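NADP-dependent 2-hydroxyacid dehydrogenase (Rhizobium etli, PDB 4XCV) probably catalyses the NADPH-dependent reduction of 2-oxoacids to 2-hydroxyacids, as a member of the D-isomer-specific 2-hydroxyacid dehydrogenases, and binds NADPH between its two domains. Local coordinates at residues S238-E241 with T242-V245. Numbering follows the deposited sequence.
Sequences SQIE and TDIV
Ile240 and Glu241 meet Asp243, Ile244 and Val245 where a loop of the Rossmann-type coenzyme domain turns into helix 241-250, on the connection between parallel strands 229-232 and 255-258. Ile240 is the N-cap, and its carbonyl oxygen takes two amides. Ile244 N reaches Ile240 O at 3.2 Å in the carbonyl plane, whereas Asp243 N, 3.0 Å from Ile240 O, comes from 53° above that plane with a bent N-H...O geometry. The next bond is straighter: Val245 N donates to Glu241 O at 2.9 Å and 169°, the second i to i+4 bond of the helix.

An isoleucine cap has no polar side-chain atom to offer the helix start; instead, in the conformer described, its CG2, anti to the backbone N, lies alongside the Asp243 carboxylate, with Ile240 CG2 to Asp243 CG at 3.5 Å. The two side chains point the same way, and Asp243 OD2 accepts the amide of Ser213, tying the helix start to helix 213-216.

On the Gln239 side, Ile244 CD1 packs obliquely against the glutamine chain, 4.0 Å from Gln239 CD, and the same isoleucine touches Phe230 and Leu258 of the sheet. The buried Gln239 amide is held at both ends: OE1 accepts from Asn232 ND2, while NE2 serves Val260 O and the Glu241 carboxylate. Glu241 OE2 also accepts from Glu262 N. Gln239 NE2 lies 3.0 Å from Glu241 OE2, approaching its anti side 23° out of the carboxylate plane.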
ATOM      1  N   SER A 238     -20.862   4.963 -12.943  1.00 12.24           N
ATOM      2  CA  SER A 238     -19.914   5.507 -13.889  1.00 12.16           C
ATOM      3  C   SER A 238     -19.307   4.434 -14.792  1.00 12.38           C
ATOM      4  O   SER A 238     -18.682   4.788 -15.791  1.00 12.66           O
ATOM      5  CB  SER A 238     -18.801   6.285 -13.204  1.00 11.65           C
ATOM      6  OG  SER A 238     -19.352   7.463 -12.626  1.00 11.93           O
ATOM      7  N   GLN A 239     -19.397   3.165 -14.421  1.00 12.20           N
ATOM      8  CA  GLN A 239     -18.771   2.087 -15.210  1.00 12.53           C
ATOM      9  C   GLN A 239     -19.807   1.203 -15.880  1.00 13.44           C
ATOM     10  O   GLN A 239     -20.956   1.085 -15.453  1.00 14.35           O
ATOM     11  CB  GLN A 239     -17.821   1.242 -14.363  1.00 12.03           C
ATOM     12  CG  GLN A 239     -18.529   0.332 -13.404  1.00 12.09           C
ATOM     13  CD  GLN A 239     -17.771   0.005 -12.124  1.00 11.86           C
ATOM     14  OE1 GLN A 239     -16.799   0.685 -11.785  1.00 11.82           O
ATOM     15  NE2 GLN A 239     -18.252  -0.977 -11.379  1.00 12.43           N
ATOM     16  N   ILE A 240     -19.357   0.538 -16.944  1.00 13.94           N
ATOM     17  CA  ILE A 240     -20.146  -0.488 -17.606  1.00 15.17           C
ATOM     18  C   ILE A 240     -19.481  -1.832 -17.286  1.00 14.73           C
ATOM     19  O   ILE A 240     -18.460  -2.205 -17.861  1.00 14.21           O
ATOM     20  CB  ILE A 240     -20.208  -0.246 -19.137  1.00 16.01           C
ATOM     21  CG1 ILE A 240     -20.752   1.144 -19.466  0.50 16.22           C
ATOM     22  CG2 ILE A 240     -21.011  -1.362 -19.817  1.00 17.50           C
ATOM     23  CD1 ILE A 240     -22.184   1.393 -19.051  0.50 16.55           C
ATOM     24  N   GLU A 241     -20.052  -2.555 -16.324  1.00 15.45           N
ATOM     25  CA  GLU A 241     -19.408  -3.762 -15.845  1.00 15.52           C
ATOM     26  C   GLU A 241     -19.227  -4.849 -16.884  1.00 16.23           C
ATOM     27  O   GLU A 241     -18.208  -5.567 -16.891  1.00 16.40           O
ATOM     28  CB  GLU A 241     -20.150  -4.320 -14.645  1.00 16.25           C
ATOM     29  CG  GLU A 241     -19.866  -3.448 -13.468  1.00 16.17           C
ATOM     30  CD  GLU A 241     -20.764  -3.675 -12.268  1.00 16.18           C
ATOM     31  OE1 GLU A 241     -21.452  -4.713 -12.107  1.00 17.70           O
ATOM     32  OE2 GLU A 241     -20.742  -2.723 -11.462  1.00 15.88           O
ATOM     33  N   THR A 242     -20.202  -5.014 -17.774  1.00 16.57           N
ATOM     34  CA  THR A 242     -20.031  -6.020 -18.807  1.00 17.37           C
ATOM     35  C   THR A 242     -18.815  -5.712 -19.692  1.00 16.84           C
ATOM     36  O   THR A 242     -18.175  -6.630 -20.237  1.00 16.82           O
ATOM     37  CB  THR A 242     -21.326  -6.255 -19.564  1.00 18.94           C
ATOM     38  OG1 THR A 242     -21.205  -7.484 -20.302  1.00 21.01           O
ATOM     39  CG2 THR A 242     -21.635  -5.091 -20.459  1.00 19.19           C
ATOM     40  N   ASP A 243     -18.466  -4.433 -19.829  1.00 15.62           N
ATOM     41  CA  ASP A 243     -17.301  -4.058 -20.600  1.00 15.72           C
ATOM     42  C   ASP A 243     -16.019  -4.309 -19.814  1.00 15.03           C
ATOM     43  O   ASP A 243     -14.995  -4.615 -20.413  1.00 14.64           O
ATOM     44  CB  ASP A 243     -17.334  -2.587 -21.020  1.00 16.10           C
ATOM     45  CG  ASP A 243     -18.416  -2.255 -22.029  1.00 17.56           C
ATOM     46  OD1 ASP A 243     -19.135  -3.172 -22.534  1.00 19.03           O
ATOM     47  OD2 ASP A 243     -18.534  -1.033 -22.348  1.00 18.14           O
ATOM     48  N   ILE A 244     -16.059  -4.155 -18.490  1.00 14.36           N
ATOM     49  CA  ILE A 244     -14.909  -4.542 -17.660  1.00 14.10           C
ATOM     50  C   ILE A 244     -14.657  -6.045 -17.848  1.00 14.51           C
ATOM     51  O   ILE A 244     -13.553  -6.465 -18.077  1.00 14.65           O
ATOM     52  CB  ILE A 244     -15.115  -4.215 -16.175  1.00 13.66           C
ATOM     53  CG1 ILE A 244     -15.357  -2.721 -15.955  1.00 13.27           C
ATOM     54  CG2 ILE A 244     -13.934  -4.759 -15.383  1.00 13.69           C
ATOM     55  CD1 ILE A 244     -15.851  -2.424 -14.578  1.00 13.41           C
ATOM     56  N   VAL A 245     -15.709  -6.856 -17.740  1.00 14.51           N
ATOM     57  CA  VAL A 245     -15.575  -8.287 -17.893  1.00 15.25           C
ATOM     58  C   VAL A 245     -14.954  -8.630 -19.267  1.00 15.74           C
ATOM     59  O   VAL A 245     -14.012  -9.403 -19.353  1.00 16.07           O
ATOM     60  CB  VAL A 245     -16.930  -8.998 -17.727  1.00 15.96           C
ATOM     61  CG1 VAL A 245     -16.828 -10.501 -17.974  1.00 16.82           C
ATOM     62  CG2 VAL A 245     -17.502  -8.757 -16.333  1.00 15.79           C
TER